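Putative phophotriesterase (Proteus mirabilis, PDB 3RHG) probably acts as a zinc-dependent hydrolase of ester bonds, a member of the phosphotriesterase family with two divalent metal ions per subunit. Local coordinates at residues 203-208 / 234-239; 228-233 / 248-253; 239-244 / 283-288. One frame throughout, in Å; residues are numbered along the deposited sequence.

Contact 1 of 3, residues 203-208 / 234-239; sequences WQRRGD and GKDIDY
Arg205 NE gives its hydrogen to Asp236 OD2, a salt bridge of 2.9 Å that lies in the guanidinium plane and meets the carboxylate on its anti side, the two planes standing 52° apart. NH1 of the same guanidinium is spent on Gln204 O, which it approaches from above the carbonyl plane, so two donors of one arginine are engaged by different acceptors. Asp236 is shared as well: while OD2 takes the arginine, OD1 accepts from Tyr239 N at 3.3 Å and caps helix 237-245. With its chain bent at chi2 (-70°), Arg205 carries CD over the middle of the Tyr239 ring, 3.6 Å from the centroid, a CH-pi contact. At the ring edge, Tyr239 OH accepts over 2.9 Å from the backbone N of Gly207, the residue that opens helix 207-217. Arg206, at the N-cap of that helix, turns the other way; its NE bonds Gln204 OE1, and NH1 and NH2 find Glu209 and Pro171 O. The contact lies at the surface, though Trp203 at its far end reaches the benzoic acid pocket. It joins the starts of two successive outer helices of a (beta/alpha)8 barrel, with Asp236 as a side-chain N-cap.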
loop_
_atom_site.group_PDB
_atom_site.type_symbol
_atom_site.label_atom_id
_atom_site.label_comp_id
_atom_site.label_asym_id
_atom_site.label_seq_id
_atom_site.Cartn_x
_atom_site.Cartn_y
_atom_site.Cartn_z
ATOM N N TRP A 203 -4.503 -17.077 4.996
ATOM C CA TRP A 203 -3.944 -16.769 6.309
ATOM C C TRP A 203 -3.961 -17.981 7.258
ATOM O O TRP A 203 -3.570 -17.873 8.420
ATOM C CB TRP A 203 -4.660 -15.575 6.951
ATOM C CG TRP A 203 -4.411 -14.272 6.226
ATOM C CD1 TRP A 203 -3.439 -13.361 6.499
ATOM C CD2 TRP A 203 -5.148 -13.753 5.105
ATOM N NE1 TRP A 203 -3.526 -12.294 5.629
ATOM C CE2 TRP A 203 -4.581 -12.504 4.774
ATOM C CE3 TRP A 203 -6.258 -14.203 4.382
ATOM C CZ2 TRP A 203 -5.067 -11.710 3.724
ATOM C CZ3 TRP A 203 -6.742 -13.408 3.337
ATOM C CH2 TRP A 203 -6.144 -12.177 3.024
ATOM N N GLN A 204 -4.408 -19.124 6.739
ATOM C CA GLN A 204 -4.275 -20.406 7.407
ATOM C C GLN A 204 -3.213 -21.241 6.701
ATOM O O GLN A 204 -2.586 -20.790 5.720
ATOM C CB GLN A 204 -5.597 -21.174 7.419
ATOM C CG GLN A 204 -6.701 -20.431 8.164
ATOM C CD GLN A 204 -7.928 -21.275 8.298
ATOM O OE1 GLN A 204 -8.258 -22.049 7.393
ATOM N NE2 GLN A 204 -8.626 -21.139 9.418
ATOM N N ARG A 205 -3.017 -22.462 7.205
ATOM C CA ARG A 205 -2.055 -23.385 6.628
ATOM C C ARG A 205 -2.723 -24.742 6.387
ATOM O O ARG A 205 -2.367 -25.738 7.004
ATOM C CB ARG A 205 -0.870 -23.529 7.571
ATOM C CG ARG A 205 -0.210 -22.193 7.899
ATOM C CD ARG A 205 0.538 -21.612 6.706
ATOM N NE ARG A 205 1.229 -20.358 7.062
ATOM C CZ ARG A 205 0.705 -19.130 6.966
ATOM N NH1 ARG A 205 -0.546 -18.933 6.514
ATOM N NH2 ARG A 205 1.436 -18.080 7.315
ATOM N N ARG A 206 -3.722 -24.762 5.507
ATOM C CA ARG A 206 -4.500 -25.979 5.275
ATOM C C ARG A 206 -3.985 -26.809 4.106
ATOM O O ARG A 206 -4.615 -27.781 3.687
ATOM C CB ARG A 206 -5.967 -25.614 5.070
ATOM C CG ARG A 206 -6.661 -25.209 6.383
ATOM C CD ARG A 206 -8.166 -25.304 6.212
ATOM N NE ARG A 206 -8.920 -24.778 7.357
ATOM C CZ ARG A 206 -9.515 -25.550 8.267
ATOM N NH1 ARG A 206 -9.390 -26.887 8.206
ATOM N NH2 ARG A 206 -10.237 -24.999 9.254
ATOM N N GLY A 207 -2.828 -26.429 3.578
ATOM C CA GLY A 207 -2.320 -27.153 2.428
ATOM C C GLY A 207 -2.159 -28.660 2.570
ATOM O O GLY A 207 -2.517 -29.408 1.656
ATOM N N ASP A 208 -1.617 -29.140 3.692
ATOM C CA ASP A 208 -1.411 -30.588 3.806
ATOM C C ASP A 208 -2.752 -31.334 3.758
ATOM O O ASP A 208 -2.870 -32.378 3.114
ATOM C CB ASP A 208 -0.676 -30.963 5.086
ATOM C CG ASP A 208 0.812 -31.149 4.887
ATOM O OD1 ASP A 208 1.256 -31.621 3.796
ATOM O OD2 ASP A 208 1.555 -30.852 5.849
ATOM N N GLY A 234 3.886 -16.480 2.716
ATOM C CA GLY A 234 5.220 -16.325 2.096
ATOM C C GLY A 234 6.362 -16.277 3.122
ATOM O O GLY A 234 7.510 -16.622 2.782
ATOM N N LYS A 235 6.081 -15.875 4.371
ATOM C CA LYS A 235 7.113 -15.849 5.422
ATOM C C LYS A 235 7.346 -17.253 5.981
ATOM O O LYS A 235 8.379 -17.539 6.608
ATOM C CB LYS A 235 6.712 -14.903 6.562
ATOM C CG LYS A 235 6.674 -13.437 6.173
ATOM C CD LYS A 235 5.990 -12.599 7.246
ATOM C CE LYS A 235 5.909 -11.140 6.843
ATOM N NZ LYS A 235 7.260 -10.539 6.643
ATOM N N ASP A 236 6.372 -18.132 5.747
ATOM C CA ASP A 236 6.381 -19.487 6.306
ATOM C C ASP A 236 7.057 -20.408 5.301
ATOM O O ASP A 236 6.433 -21.250 4.631
ATOM C CB ASP A 236 4.942 -19.914 6.638
ATOM C CG ASP A 236 4.868 -21.153 7.514
ATOM O OD1 ASP A 236 5.883 -21.867 7.706
ATOM O OD2 ASP A 236 3.756 -21.398 8.042
ATOM N N ILE A 237 8.364 -20.245 5.213
ATOM C CA ILE A 237 9.124 -20.987 4.225
ATOM C C ILE A 237 9.012 -22.506 4.425
ATOM O O ILE A 237 8.930 -23.258 3.449
ATOM C CB ILE A 237 10.598 -20.496 4.153
ATOM C CG1 ILE A 237 11.306 -21.107 2.933
ATOM C CG2 ILE A 237 11.298 -20.765 5.473
ATOM C CD1 ILE A 237 12.652 -20.493 2.643
ATOM N N ASP A 238 8.955 -22.968 5.680
ATOM C CA ASP A 238 8.877 -24.410 5.911
ATOM C C ASP A 238 7.584 -24.973 5.315
ATOM O O ASP A 238 7.587 -26.018 4.649
ATOM C CB ASP A 238 8.954 -24.767 7.409
ATOM C CG ASP A 238 10.338 -24.525 8.015
ATOM O OD1 ASP A 238 11.298 -24.275 7.259
ATOM O OD2 ASP A 238 10.476 -24.609 9.267
ATOM N N TYR A 239 6.466 -24.295 5.581
ATOM C CA TYR A 239 5.179 -24.713 5.026
ATOM C C TYR A 239 5.202 -24.690 3.493
ATOM O O TYR A 239 4.770 -25.642 2.830
ATOM C CB TYR A 239 4.107 -23.744 5.489
ATOM C CG TYR A 239 2.758 -23.879 4.806
ATOM C CD1 TYR A 239 1.908 -24.952 5.096
ATOM C CD2 TYR A 239 2.303 -22.906 3.921
ATOM C CE1 TYR A 239 0.647 -25.057 4.506
ATOM C CE2 TYR A 239 1.043 -23.006 3.317
ATOM C CZ TYR A 239 0.212 -24.076 3.636
ATOM O OH TYR A 239 -1.055 -24.171 3.080
#

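Contact 2 of 3, residues 228-233 / 248-253; sequences AHSDPS and VWLEFD. With ZN (zinc ion), chain C; BEZ (benzoic acid), chain D.
His229 ND1 donates to Asp253 OD1 at 2.8 Å, the shorter of two hydrogen bonds between this pair; His229 N donates to Asp253 OD2 at 2.9 Å. Both donors arrive on the syn side, somewhat out of the carboxylate plane, and the ring stands 70° from that plane. With CG of Asp253 placed between its backbone N and carbonyl carbon (chi1 47°), the acid turns back toward the histidine. The imidazole is fixed at its other nitrogen too, since NE2 binds a zinc ion at 2.0 Å; His199 and Glu166 bind the same metal. Ala228 CB lies over one ring face, and the opposite face carries the benzoic acid, whose C3 is 3.6 Å from His229 CE1.

The next residue of the loop is tied to the strand through Ser230 N, which donates to Glu251 O over 3.0 Å, nearly in line with the carbonyl. Asp231 OD2 takes a weak bond from Asp253 N, whereas its OD1 accepts from Met254 N. Ser230 CB rests over one face of the Phe252 ring, and its OG is bonded to Leu227 O. The contact thus joins the loop after strand 225-227 to the C-terminal end of strand 249-252, where the metal centre of this barrel sits. Bonding to a carboxylate would orient the imidazole and probably make NE2 a stronger electron donor to zinc, with Asp253 as a second-shell residue that positions the zinc-binding histidine.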
loop_
_atom_site.group_PDB
_atom_site.type_symbol
_atom_site.label_atom_id
_atom_site.label_comp_id
_atom_site.label_asym_id
_atom_site.label_seq_id
_atom_site.Cartn_x
_atom_site.Cartn_y
_atom_site.Cartn_z
ATOM N N ALA A 228 -3.981 -21.467 -4.820
ATOM C CA ALA A 228 -4.156 -20.018 -4.881
ATOM C C ALA A 228 -3.917 -19.378 -3.507
ATOM O O ALA A 228 -3.975 -20.030 -2.470
ATOM C CB ALA A 228 -5.586 -19.661 -5.357
ATOM N N HIS A 229 -3.661 -18.085 -3.530
ATOM C CA HIS A 229 -3.524 -17.280 -2.334
ATOM C C HIS A 229 -2.431 -17.834 -1.412
ATOM O O HIS A 229 -2.587 -17.918 -0.190
ATOM C CB HIS A 229 -4.871 -17.195 -1.603
ATOM C CG HIS A 229 -6.038 -16.953 -2.507
ATOM N ND1 HIS A 229 -5.969 -16.125 -3.607
ATOM C CD2 HIS A 229 -7.308 -17.422 -2.473
ATOM C CE1 HIS A 229 -7.134 -16.114 -4.231
ATOM N NE2 HIS A 229 -7.973 -16.879 -3.556
ATOM N N SER A 230 -1.308 -18.212 -2.012
ATOM C CA SER A 230 -0.162 -18.626 -1.231
ATOM C C SER A 230 0.548 -17.406 -0.630
ATOM O O SER A 230 1.393 -17.567 0.254
ATOM C CB SER A 230 0.814 -19.420 -2.116
ATOM O OG SER A 230 0.217 -20.628 -2.586
ATOM N N ASP A 231 0.211 -16.199 -1.103
ATOM C CA ASP A 231 0.969 -15.001 -0.717
ATOM C C ASP A 231 1.073 -14.809 0.806
ATOM O O ASP A 231 2.152 -14.522 1.316
ATOM C CB ASP A 231 0.408 -13.715 -1.364
ATOM C CG ASP A 231 0.003 -13.909 -2.829
ATOM O OD1 ASP A 231 0.446 -13.086 -3.660
ATOM O OD2 ASP A 231 -0.752 -14.869 -3.147
ATOM N N PRO A 232 -0.049 -14.956 1.546
ATOM C CA PRO A 232 0.067 -14.636 2.975
ATOM C C PRO A 232 0.856 -15.660 3.784
ATOM O O PRO A 232 1.089 -15.429 4.977
ATOM C CB PRO A 232 -1.402 -14.576 3.452
ATOM C CG PRO A 232 -2.205 -14.339 2.184
ATOM C CD PRO A 232 -1.457 -15.178 1.156
ATOM N N SER A 233 1.244 -16.784 3.166
ATOM C CA SER A 233 2.131 -17.726 3.843
ATOM C C SER A 233 3.583 -17.589 3.385
ATOM O O SER A 233 4.418 -18.446 3.676
ATOM C CB SER A 233 1.639 -19.170 3.734
ATOM O OG SER A 233 1.547 -19.610 2.383
ATOM N N VAL A 248 3.089 -29.729 -6.198
ATOM C CA VAL A 248 2.091 -28.802 -6.705
ATOM C C VAL A 248 2.687 -27.431 -6.993
ATOM O O VAL A 248 3.829 -27.141 -6.604
ATOM C CB VAL A 248 0.905 -28.644 -5.711
ATOM C CG1 VAL A 248 0.269 -30.016 -5.457
ATOM C CG2 VAL A 248 1.350 -27.914 -4.417
ATOM N N TRP A 249 1.901 -26.582 -7.659
ATOM C CA TRP A 249 2.292 -25.207 -7.911
ATOM C C TRP A 249 1.837 -24.311 -6.774
ATOM O O TRP A 249 0.707 -24.460 -6.276
ATOM C CB TRP A 249 1.636 -24.703 -9.197
ATOM C CG TRP A 249 2.039 -25.420 -10.438
ATOM C CD1 TRP A 249 1.550 -26.610 -10.898
ATOM C CD2 TRP A 249 3.009 -24.981 -11.411
ATOM N NE1 TRP A 249 2.153 -26.941 -12.098
ATOM C CE2 TRP A 249 3.028 -25.944 -12.444
ATOM C CE3 TRP A 249 3.811 -23.842 -11.529
ATOM C CZ2 TRP A 249 3.877 -25.836 -13.561
ATOM C CZ3 TRP A 249 4.667 -23.736 -12.642
ATOM C CH2 TRP A 249 4.667 -24.721 -13.652
ATOM N N LEU A 250 2.686 -23.386 -6.347
ATOM C CA LEU A 250 2.241 -22.332 -5.448
ATOM C C LEU A 250 1.957 -21.096 -6.275
ATOM O O LEU A 250 2.810 -20.641 -7.029
ATOM C CB LEU A 250 3.280 -22.014 -4.357
ATOM C CG LEU A 250 3.492 -23.126 -3.322
ATOM C CD1 LEU A 250 4.397 -22.599 -2.183
ATOM C CD2 LEU A 250 2.176 -23.634 -2.754
ATOM N N GLU A 251 0.764 -20.538 -6.115
ATOM C CA GLU A 251 0.376 -19.356 -6.859
ATOM C C GLU A 251 0.326 -18.150 -5.930
ATOM O O GLU A 251 -0.402 -18.149 -4.915
ATOM C CB GLU A 251 -0.994 -19.578 -7.499
ATOM C CG GLU A 251 -1.557 -18.378 -8.233
ATOM C CD GLU A 251 -2.854 -18.751 -8.907
ATOM O OE1 GLU A 251 -3.958 -18.589 -8.307
ATOM O OE2 GLU A 251 -2.767 -19.267 -10.032
ATOM N N PHE A 252 1.130 -17.142 -6.263
ATOM C CA PHE A 252 1.155 -15.866 -5.580
ATOM C C PHE A 252 0.312 -14.967 -6.437
ATOM O O PHE A 252 0.800 -14.362 -7.398
ATOM C CB PHE A 252 2.597 -15.347 -5.436
ATOM C CG PHE A 252 3.427 -16.155 -4.466
ATOM C CD1 PHE A 252 3.668 -15.687 -3.176
ATOM C CD2 PHE A 252 3.953 -17.390 -4.842
ATOM C CE1 PHE A 252 4.428 -16.444 -2.267
ATOM C CE2 PHE A 252 4.718 -18.156 -3.962
ATOM C CZ PHE A 252 4.972 -17.681 -2.668
ATOM N N ASP A 253 -0.980 -14.923 -6.129
ATOM C CA ASP A 253 -1.925 -14.233 -6.988
ATOM C C ASP A 253 -2.482 -12.954 -6.345
ATOM O O ASP A 253 -3.483 -12.410 -6.824
ATOM C CB ASP A 253 -3.076 -15.188 -7.361
ATOM C CG ASP A 253 -3.627 -15.921 -6.163
ATOM O OD1 ASP A 253 -3.695 -15.288 -5.101
ATOM O OD2 ASP A 253 -3.942 -17.129 -6.262
HETATM ZN ZN ZN C . -9.958 -17.167 -3.916
HETATM C C BEZ D . -9.856 -14.107 1.032
HETATM O O1 BEZ D . -9.715 -15.337 1.204
HETATM O O2 BEZ D . -10.649 -13.466 1.762
HETATM C C1 BEZ D . -9.086 -13.391 -0.032
HETATM C C2 BEZ D . -8.306 -14.097 -0.952
HETATM C C3 BEZ D . -7.610 -13.408 -1.944
HETATM C C4 BEZ D . -7.673 -12.023 -2.006
HETATM C C5 BEZ D . -8.441 -11.325 -1.078
HETATM C C6 BEZ D . -9.154 -12.000 -0.092
#

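Contact 3 of 3, residues 239-244 / 283-288; sequences YQCKML and RGYGNQ
Leu244 and Tyr285 both set CG anti to the carbonyl carbon (chi1 -68° and -65°), which sends the leucine branch and the tyrosine ring toward one another between helix 237-245 and the loop 283-288. CD1 of Leu244 lies over one face of the ring, offset toward its rim and 3.9 Å from the centroid, a CH-pi contact, while Leu244 CB closes on Tyr285 CD1 at 3.5 Å. One helical turn earlier, Cys241 SG meets the same ring obliquely, 3.6 Å from Tyr285 CE2. A face of the Arg283 guanidinium covers this sulfur, with NH2 of Arg283 3.5 Å from SG of Cys241; the arginine chain folds over by bends at chi2 and chi3.

In this (beta/alpha)8 barrel, the loop leads from helix 270-282 into strand 289-291, and Gly284 ends that helix in a Schellman motif. Tyr285, the next residue, packs against helix 237-245, and its OH is hydrogen-bonded to Asp245 OD1. Leu280 of helix 270-282 also packs on Cys241 and Leu244.

Gln288 supplies the polar tie. Its NE2 donates to Leu244 O at 2.9 Å, almost straight at 174°, lying in the carbonyl plane on a lone pair. A water donates to OE1 of Gln288 over 2.7 Å and more weakly to the same leucine carbonyl. CD2, the other branch of Leu244, lies alongside Gln288, 3.6 Å from its CB. Gln288 NE2 has a second acceptor in Val248 O, beside strand 249-252.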
loop_
_atom_site.group_PDB
_atom_site.type_symbol
_atom_site.label_atom_id
_atom_site.label_comp_id
_atom_site.label_asym_id
_atom_site.label_seq_id
_atom_site.Cartn_x
_atom_site.Cartn_y
_atom_site.Cartn_z
ATOM N N TYR A 239 6.466 -24.295 5.581
ATOM C CA TYR A 239 5.179 -24.713 5.026
ATOM C C TYR A 239 5.202 -24.690 3.493
ATOM O O TYR A 239 4.770 -25.642 2.830
ATOM C CB TYR A 239 4.107 -23.744 5.489
ATOM C CG TYR A 239 2.758 -23.879 4.806
ATOM C CD1 TYR A 239 1.908 -24.952 5.096
ATOM C CD2 TYR A 239 2.303 -22.906 3.921
ATOM C CE1 TYR A 239 0.647 -25.057 4.506
ATOM C CE2 TYR A 239 1.043 -23.006 3.317
ATOM C CZ TYR A 239 0.212 -24.076 3.636
ATOM O OH TYR A 239 -1.055 -24.171 3.080
ATOM N N GLN A 240 5.673 -23.594 2.921
ATOM C CA GLN A 240 5.632 -23.472 1.468
ATOM C C GLN A 240 6.514 -24.523 0.788
ATOM O O GLN A 240 6.082 -25.153 -0.174
ATOM C CB GLN A 240 5.974 -22.058 1.007
ATOM C CG GLN A 240 4.942 -21.019 1.467
ATOM C CD GLN A 240 4.918 -19.767 0.603
ATOM O OE1 GLN A 240 5.948 -19.342 0.081
ATOM N NE2 GLN A 240 3.735 -19.176 0.433
ATOM N N CYS A 241 7.719 -24.744 1.294
ATOM C CA CYS A 241 8.559 -25.814 0.737
ATOM C C CYS A 241 7.938 -27.210 0.923
ATOM O O CYS A 241 8.101 -28.089 0.070
ATOM C CB CYS A 241 9.975 -25.756 1.322
ATOM S SG CYS A 241 10.859 -24.286 0.795
ATOM N N LYS A 242 7.224 -27.424 2.037
ATOM C CA LYS A 242 6.546 -28.697 2.269
ATOM C C LYS A 242 5.506 -28.930 1.161
ATOM O O LYS A 242 5.357 -30.044 0.644
ATOM C CB LYS A 242 5.868 -28.665 3.638
ATOM C CG LYS A 242 5.369 -29.999 4.167
ATOM C CD LYS A 242 4.744 -29.793 5.567
ATOM C CE LYS A 242 4.893 -30.994 6.472
ATOM N NZ LYS A 242 3.961 -32.092 6.116
ATOM N N MET A 243 4.801 -27.871 0.768
ATOM C CA MET A 243 3.791 -27.990 -0.288
ATOM C C MET A 243 4.468 -28.236 -1.627
ATOM O O MET A 243 4.053 -29.093 -2.404
ATOM C CB MET A 243 2.930 -26.727 -0.369
ATOM C CG MET A 243 2.102 -26.434 0.883
ATOM S SD MET A 243 1.030 -27.796 1.414
ATOM C CE MET A 243 1.948 -28.495 2.796
ATOM N N LEU A 244 5.505 -27.459 -1.904
ATOM C CA LEU A 244 6.214 -27.614 -3.176
ATOM C C LEU A 244 6.799 -29.015 -3.294
ATOM O O LEU A 244 6.842 -29.602 -4.389
ATOM C CB LEU A 244 7.299 -26.554 -3.308
ATOM C CG LEU A 244 6.797 -25.101 -3.467
ATOM C CD1 LEU A 244 7.859 -24.070 -3.029
ATOM C CD2 LEU A 244 6.357 -24.836 -4.900
ATOM N N ARG A 283 15.996 -21.355 -3.525
ATOM C CA ARG A 283 15.887 -22.701 -2.976
ATOM C C ARG A 283 15.615 -23.736 -4.072
ATOM O O ARG A 283 15.542 -24.932 -3.788
ATOM C CB ARG A 283 14.784 -22.790 -1.907
ATOM C CG ARG A 283 15.125 -22.120 -0.551
ATOM C CD ARG A 283 15.931 -23.042 0.363
ATOM N NE ARG A 283 15.077 -24.033 1.022
ATOM C CZ ARG A 283 14.516 -23.864 2.218
ATOM N NH1 ARG A 283 14.717 -22.740 2.894
ATOM N NH2 ARG A 283 13.746 -24.817 2.738
ATOM N N GLY A 284 15.465 -23.278 -5.316
ATOM C CA GLY A 284 15.395 -24.205 -6.448
ATOM C C GLY A 284 13.992 -24.498 -6.951
ATOM O O GLY A 284 13.812 -25.397 -7.777
ATOM N N TYR A 285 13.003 -23.721 -6.485
ATOM C CA TYR A 285 11.603 -24.014 -6.803
ATOM C C TYR A 285 10.986 -23.096 -7.854
ATOM O O TYR A 285 9.748 -23.026 -7.983
ATOM C CB TYR A 285 10.748 -23.931 -5.548
ATOM C CG TYR A 285 11.052 -24.953 -4.496
ATOM C CD1 TYR A 285 10.568 -26.270 -4.594
ATOM C CD2 TYR A 285 11.788 -24.599 -3.372
ATOM C CE1 TYR A 285 10.825 -27.214 -3.588
ATOM C CE2 TYR A 285 12.065 -25.532 -2.367
ATOM C CZ TYR A 285 11.579 -26.826 -2.476
ATOM O OH TYR A 285 11.863 -27.723 -1.474
ATOM N N GLY A 286 11.829 -22.414 -8.623
ATOM C CA GLY A 286 11.342 -21.425 -9.574
ATOM C C GLY A 286 10.379 -21.998 -10.605
ATOM O O GLY A 286 9.502 -21.294 -11.080
ATOM N N ASN A 287 10.542 -23.267 -10.967
ATOM C CA ASN A 287 9.695 -23.885 -11.983
ATOM C C ASN A 287 8.344 -24.358 -11.440
ATOM O O ASN A 287 7.589 -25.039 -12.154
ATOM C CB ASN A 287 10.418 -25.064 -12.631
ATOM C CG ASN A 287 11.720 -24.664 -13.291
ATOM O OD1 ASN A 287 11.786 -23.677 -14.014
ATOM N ND2 ASN A 287 12.764 -25.450 -13.061
ATOM N N GLN A 288 8.043 -24.004 -10.182
ATOM C CA GLN A 288 6.794 -24.424 -9.548
ATOM C C GLN A 288 5.997 -23.237 -9.049
ATOM O O GLN A 288 5.081 -23.406 -8.253
ATOM C CB GLN A 288 7.031 -25.389 -8.369
ATOM C CG GLN A 288 7.260 -26.805 -8.781
ATOM C CD GLN A 288 7.571 -27.702 -7.612
ATOM O OE1 GLN A 288 8.754 -28.011 -7.356
ATOM N NE2 GLN A 288 6.518 -28.097 -6.847
HETATM O O HOH W 1 9.542 -30.389 -6.316
#

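All three contacts lie on one side of the barrel, among helices 207-217 and 237-245, strand 249-252 and the loop before strand 289-291. The centres of contacts 1 and 2 are about 9 Å apart, and contact 3 lies about 11 Å from each. Helix 237-245 serves contacts 1 and 3, which share Tyr239 and follow one another along the chain; strand 249-252 comes straight after that helix, and contact 2 interleaves with both. Direct bridges connect them: Lys242 with Asp208 between contacts 3 and 1, and a probable hydrogen bond of Gln240 NE2 with Ser233 OG between contacts 3 and 2. The helix is thus held at both ends on the outside of the barrel, while only contact 2 reaches the zinc centre.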